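Local coordinates for Can2 (Sulfobacillus thermosulfidooxidans, PDB 7BDV), which is a CRISPR ancillary effector, a dual-specificity nuclease that binds cyclic tetra-adenylate and potentiates type III CRISPR defence, at residues Y245-Y257 with P353-N365. Numbering follows the deposited sequence.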
loop_
_atom_site.group_PDB
_atom_site.type_symbol
_atom_site.label_atom_id
_atom_site.label_comp_id
_atom_site.label_asym_id
_atom_site.label_seq_id
_atom_site.Cartn_x
_atom_site.Cartn_y
_atom_site.Cartn_z
ATOM N N TYR A 245 -25.169 11.584 4.604
ATOM C CA TYR A 245 -25.495 11.816 3.178
ATOM C C TYR A 245 -24.897 10.677 2.338
ATOM O O TYR A 245 -25.592 10.068 1.500
ATOM C CB TYR A 245 -25.042 13.216 2.743
ATOM C CG TYR A 245 -25.251 13.475 1.279
ATOM C CD1 TYR A 245 -26.525 13.496 0.730
ATOM C CD2 TYR A 245 -24.169 13.642 0.429
ATOM C CE1 TYR A 245 -26.718 13.656 -0.630
ATOM C CE2 TYR A 245 -24.346 13.797 -0.927
ATOM C CZ TYR A 245 -25.622 13.883 -1.446
ATOM O OH TYR A 245 -25.714 14.033 -2.796
ATOM N N VAL A 246 -23.611 10.397 2.521
ATOM C CA VAL A 246 -22.870 9.340 1.782
ATOM C C VAL A 246 -23.562 7.982 2.026
ATOM O O VAL A 246 -23.768 7.226 1.080
ATOM C CB VAL A 246 -21.396 9.320 2.206
ATOM C CG1 VAL A 246 -20.672 8.085 1.701
ATOM C CG2 VAL A 246 -20.663 10.583 1.774
ATOM N N TYR A 247 -23.874 7.655 3.263
ATOM C CA TYR A 247 -24.492 6.348 3.613
ATOM C C TYR A 247 -25.858 6.247 2.937
ATOM O O TYR A 247 -26.189 5.212 2.375
ATOM C CB TYR A 247 -24.609 6.225 5.134
ATOM C CG TYR A 247 -25.064 4.864 5.573
ATOM C CD1 TYR A 247 -24.146 3.835 5.653
ATOM C CD2 TYR A 247 -26.378 4.599 5.916
ATOM C CE1 TYR A 247 -24.512 2.580 6.127
ATOM C CE2 TYR A 247 -26.775 3.332 6.321
ATOM C CZ TYR A 247 -25.840 2.319 6.425
ATOM O OH TYR A 247 -26.220 1.073 6.845
ATOM N N SER A 248 -26.623 7.342 2.909
ATOM C CA SER A 248 -27.981 7.403 2.297
ATOM C C SER A 248 -27.900 7.271 0.766
ATOM O O SER A 248 -28.787 6.620 0.183
ATOM C CB SER A 248 -28.753 8.626 2.759
ATOM O OG SER A 248 -28.270 9.812 2.171
ATOM N N LEU A 249 -26.869 7.806 0.104
ATOM C CA LEU A 249 -26.657 7.535 -1.353
ATOM C C LEU A 249 -26.436 6.012 -1.544
ATOM O O LEU A 249 -26.927 5.429 -2.546
ATOM C CB LEU A 249 -25.454 8.330 -1.894
ATOM C CG LEU A 249 -25.641 9.849 -2.010
ATOM C CD1 LEU A 249 -24.453 10.516 -2.698
ATOM C CD2 LEU A 249 -26.857 10.182 -2.832
ATOM N N LEU A 250 -25.710 5.357 -0.640
ATOM C CA LEU A 250 -25.405 3.906 -0.794
ATOM C C LEU A 250 -26.678 3.074 -0.554
ATOM O O LEU A 250 -26.836 2.051 -1.238
ATOM C CB LEU A 250 -24.241 3.513 0.112
ATOM C CG LEU A 250 -22.914 4.150 -0.314
ATOM C CD1 LEU A 250 -21.866 3.991 0.751
ATOM C CD2 LEU A 250 -22.428 3.595 -1.644
ATOM N N ARG A 251 -27.578 3.516 0.316
ATOM C CA ARG A 251 -28.906 2.867 0.508
ATOM C C ARG A 251 -29.749 3.028 -0.765
ATOM O O ARG A 251 -30.353 2.053 -1.199
ATOM C CB ARG A 251 -29.632 3.473 1.702
ATOM C CG ARG A 251 -28.989 3.132 3.040
ATOM C CD ARG A 251 -29.938 3.454 4.180
ATOM N NE ARG A 251 -31.146 2.633 4.138
ATOM N N GLN A 252 -29.775 4.216 -1.391
ATOM C CA GLN A 252 -30.465 4.411 -2.686
ATOM C C GLN A 252 -29.888 3.442 -3.707
ATOM O O GLN A 252 -30.703 2.672 -4.344
ATOM C CB GLN A 252 -30.325 5.842 -3.239
ATOM C CG GLN A 252 -31.066 6.901 -2.452
ATOM C CD GLN A 252 -30.897 8.251 -3.120
ATOM O OE1 GLN A 252 -30.950 8.367 -4.351
ATOM N NE2 GLN A 252 -30.636 9.259 -2.311
ATOM N N ILE A 253 -28.560 3.466 -3.903
ATOM C CA ILE A 253 -27.877 2.617 -4.915
ATOM C C ILE A 253 -28.179 1.123 -4.636
ATOM O O ILE A 253 -28.402 0.378 -5.620
ATOM C CB ILE A 253 -26.372 2.885 -4.914
ATOM C CG1 ILE A 253 -26.025 4.264 -5.492
ATOM C CG2 ILE A 253 -25.653 1.769 -5.639
ATOM C CD1 ILE A 253 -24.637 4.688 -5.133
ATOM N N SER A 254 -28.196 0.712 -3.366
ATOM C CA SER A 254 -28.479 -0.695 -2.960
ATOM C C SER A 254 -29.806 -1.180 -3.547
ATOM O O SER A 254 -29.961 -2.386 -3.699
ATOM C CB SER A 254 -28.553 -0.829 -1.465
ATOM O OG SER A 254 -27.311 -0.575 -0.921
ATOM N N ALA A 255 -30.740 -0.273 -3.836
ATOM C CA ALA A 255 -32.091 -0.645 -4.316
ATOM C C ALA A 255 -31.963 -1.211 -5.741
ATOM O O ALA A 255 -32.839 -1.977 -6.126
ATOM C CB ALA A 255 -33.038 0.532 -4.213
ATOM N N GLN A 256 -30.874 -0.912 -6.471
ATOM C CA GLN A 256 -30.717 -1.378 -7.883
ATOM C C GLN A 256 -29.425 -2.188 -8.101
ATOM O O GLN A 256 -29.314 -2.858 -9.127
ATOM C CB GLN A 256 -30.793 -0.160 -8.812
ATOM C CG GLN A 256 -32.199 0.417 -8.947
ATOM C CD GLN A 256 -33.176 -0.514 -9.628
ATOM O OE1 GLN A 256 -33.954 -1.203 -8.982
ATOM N NE2 GLN A 256 -33.144 -0.546 -10.944
ATOM N N TYR A 257 -28.410 -2.031 -7.251
ATOM C CA TYR A 257 -27.098 -2.707 -7.357
ATOM C C TYR A 257 -26.907 -3.574 -6.110
ATOM O O TYR A 257 -27.212 -3.143 -4.992
ATOM C CB TYR A 257 -25.972 -1.692 -7.510
ATOM C CG TYR A 257 -26.070 -0.828 -8.744
ATOM C CD1 TYR A 257 -26.938 0.247 -8.799
ATOM C CD2 TYR A 257 -25.224 -1.019 -9.814
ATOM C CE1 TYR A 257 -27.018 1.068 -9.912
ATOM C CE2 TYR A 257 -25.278 -0.204 -10.936
ATOM C CZ TYR A 257 -26.190 0.833 -10.990
ATOM O OH TYR A 257 -26.299 1.620 -12.107
ATOM N N PRO A 353 -20.390 17.190 -3.600
ATOM C CA PRO A 353 -21.537 16.344 -3.255
ATOM C C PRO A 353 -22.603 16.161 -4.348
ATOM O O PRO A 353 -23.210 15.109 -4.390
ATOM C CB PRO A 353 -22.076 17.056 -2.034
ATOM C CG PRO A 353 -20.820 17.600 -1.387
ATOM C CD PRO A 353 -20.014 18.138 -2.550
ATOM N N SER A 354 -22.801 17.168 -5.212
ATOM C CA SER A 354 -23.693 17.102 -6.404
ATOM C C SER A 354 -23.315 15.936 -7.321
ATOM O O SER A 354 -24.245 15.385 -7.951
ATOM C CB SER A 354 -23.673 18.400 -7.186
ATOM O OG SER A 354 -22.436 18.516 -7.875
ATOM N N GLN A 355 -22.038 15.579 -7.431
ATOM C CA GLN A 355 -21.530 14.544 -8.367
ATOM C C GLN A 355 -21.386 13.171 -7.672
ATOM O O GLN A 355 -21.019 12.206 -8.363
ATOM C CB GLN A 355 -20.142 14.887 -8.894
ATOM C CG GLN A 355 -20.026 16.298 -9.446
ATOM C CD GLN A 355 -21.013 16.512 -10.554
ATOM O OE1 GLN A 355 -20.910 15.905 -11.613
ATOM N NE2 GLN A 355 -21.952 17.413 -10.332
ATOM N N LEU A 356 -21.608 13.068 -6.381
ATOM C CA LEU A 356 -21.165 11.869 -5.626
ATOM C C LEU A 356 -21.903 10.628 -6.124
ATOM O O LEU A 356 -21.236 9.596 -6.346
ATOM C CB LEU A 356 -21.376 12.086 -4.125
ATOM C CG LEU A 356 -20.814 10.979 -3.225
ATOM C CD1 LEU A 356 -19.311 10.786 -3.422
ATOM C CD2 LEU A 356 -21.121 11.269 -1.793
ATOM N N HIS A 357 -23.210 10.710 -6.340
ATOM C CA HIS A 357 -24.021 9.521 -6.728
ATOM C C HIS A 357 -23.409 8.941 -7.985
ATOM O O HIS A 357 -23.103 7.758 -8.025
ATOM C CB HIS A 357 -25.508 9.843 -6.961
ATOM C CG HIS A 357 -26.293 8.624 -7.350
ATOM N ND1 HIS A 357 -26.385 8.203 -8.685
ATOM C CD2 HIS A 357 -26.921 7.678 -6.603
ATOM C CE1 HIS A 357 -27.109 7.100 -8.738
ATOM N NE2 HIS A 357 -27.442 6.745 -7.478
ATOM N N HIS A 358 -23.205 9.785 -8.990
ATOM C CA HIS A 358 -22.638 9.362 -10.284
ATOM C C HIS A 358 -21.241 8.763 -10.097
ATOM O O HIS A 358 -20.936 7.725 -10.774
ATOM C CB HIS A 358 -22.619 10.546 -11.255
ATOM C CG HIS A 358 -22.058 10.154 -12.561
ATOM N ND1 HIS A 358 -20.761 10.464 -12.912
ATOM C CD2 HIS A 358 -22.613 9.462 -13.588
ATOM C CE1 HIS A 358 -20.532 9.990 -14.128
ATOM N NE2 HIS A 358 -21.669 9.377 -14.579
ATOM N N GLN A 359 -20.416 9.378 -9.250
ATOM C CA GLN A 359 -19.034 8.928 -8.964
ATOM C C GLN A 359 -19.058 7.581 -8.223
ATOM O O GLN A 359 -18.241 6.745 -8.507
ATOM C CB GLN A 359 -18.285 10.014 -8.189
ATOM C CG GLN A 359 -17.996 11.224 -9.062
ATOM C CD GLN A 359 -17.094 12.217 -8.390
ATOM O OE1 GLN A 359 -17.468 12.875 -7.426
ATOM N NE2 GLN A 359 -15.910 12.366 -8.959
ATOM N N LEU A 360 -19.983 7.388 -7.295
ATOM C CA LEU A 360 -20.103 6.107 -6.555
ATOM C C LEU A 360 -20.420 4.990 -7.551
ATOM O O LEU A 360 -19.758 3.931 -7.472
ATOM C CB LEU A 360 -21.182 6.250 -5.478
ATOM C CG LEU A 360 -20.756 6.979 -4.218
ATOM C CD1 LEU A 360 -21.936 7.136 -3.271
ATOM C CD2 LEU A 360 -19.680 6.209 -3.499
ATOM N N ILE A 361 -21.338 5.225 -8.490
ATOM C CA ILE A 361 -21.746 4.225 -9.523
ATOM C C ILE A 361 -20.526 3.923 -10.415
ATOM O O ILE A 361 -20.226 2.698 -10.643
ATOM C CB ILE A 361 -22.980 4.694 -10.310
ATOM C CG1 ILE A 361 -24.230 4.782 -9.421
ATOM C CG2 ILE A 361 -23.234 3.810 -11.529
ATOM C CD1 ILE A 361 -24.708 3.462 -8.858
ATOM N N LYS A 362 -19.799 4.952 -10.858
ATOM C CA LYS A 362 -18.578 4.766 -11.686
ATOM C C LYS A 362 -17.564 3.889 -10.922
ATOM O O LYS A 362 -17.075 2.905 -11.462
ATOM C CB LYS A 362 -17.968 6.128 -12.038
ATOM C CG LYS A 362 -17.278 6.190 -13.393
ATOM C CD LYS A 362 -17.185 7.615 -13.956
ATOM C CE LYS A 362 -16.188 7.760 -15.089
ATOM N N TRP A 363 -17.250 4.271 -9.691
ATOM C CA TRP A 363 -16.257 3.624 -8.806
ATOM C C TRP A 363 -16.620 2.148 -8.634
ATOM O O TRP A 363 -15.731 1.310 -8.839
ATOM C CB TRP A 363 -16.246 4.372 -7.476
ATOM C CG TRP A 363 -15.324 3.824 -6.439
ATOM C CD1 TRP A 363 -13.996 3.545 -6.581
ATOM C CD2 TRP A 363 -15.655 3.587 -5.064
ATOM N NE1 TRP A 363 -13.498 3.085 -5.393
ATOM C CE2 TRP A 363 -14.485 3.129 -4.444
ATOM C CE3 TRP A 363 -16.824 3.718 -4.302
ATOM C CZ2 TRP A 363 -14.454 2.781 -3.104
ATOM C CZ3 TRP A 363 -16.798 3.371 -2.966
ATOM C CH2 TRP A 363 -15.624 2.896 -2.381
ATOM N N ILE A 364 -17.866 1.844 -8.277
ATOM C CA ILE A 364 -18.243 0.439 -7.927
ATOM C C ILE A 364 -18.180 -0.456 -9.157
ATOM O O ILE A 364 -18.008 -1.664 -8.958
ATOM C CB ILE A 364 -19.571 0.287 -7.171
ATOM C CG1 ILE A 364 -20.802 0.598 -8.016
ATOM C CG2 ILE A 364 -19.507 1.014 -5.824
ATOM C CD1 ILE A 364 -22.081 0.043 -7.407
ATOM N N ASN A 365 -18.264 0.099 -10.368
ATOM C CA ASN A 365 -18.223 -0.660 -11.654
ATOM C C ASN A 365 -16.844 -0.583 -12.333
ATOM O O ASN A 365 -16.706 -1.227 -13.381
ATOM C CB ASN A 365 -19.285 -0.175 -12.639
ATOM C CG ASN A 365 -20.699 -0.507 -12.201
ATOM O OD1 ASN A 365 -20.935 -1.541 -11.568
ATOM N ND2 ASN A 365 -21.645 0.359 -12.536
HETATM O O HOH W 1 -24.784 13.507 -5.385
#
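Y245 reaches P353 and H357 through a water: its OH lies 2.8 Å from the water oxygen, which donates to P353 O over a short distance and weakly accepts from H357 N. The ring gets there because CG stands anti to the backbone N (chi1 176°); P353 CB approaches its CE2 and L249 CG lies over one face. V246 touches with a single branch, CG2, 3.7 Å from L356 CD2. That same leucine methyl meets L249 CD1 at 3.5 Å, so L356 is shared between successive turns of helix 231-254. L360 CD1 touches both L249 CB and L250 CD2, the side chains of L250 and L360 crossing at about a right angle. I253 is a knob in a hole formed by H357, L360, I361 and I364: CG1 lies 3.5 Å from H357 NE2, CD1 packs on L360 CB at 3.8 Å, and CG2 faces the methyls of I361 and I364. Further on, Y257 packs against I361 and I364. I361 CD1 makes a CH-pi contact over one face of the Y257 ring, 3.9 Å from its centroid and 26° off the normal, while I364 CD1 approaches CD2. The two helices cross at -59° with their axes 10.4 Å apart, joined by apolar packing and one bridging water. L250 and V246 also rest on I290, and I364 on H288 and F281, so both helices lie against strand 286-291 and I364 also meets strand 279-283, a layered alpha/beta packing consistent with the PD-(D/E)XK-type endonuclease domain of the Card1 family.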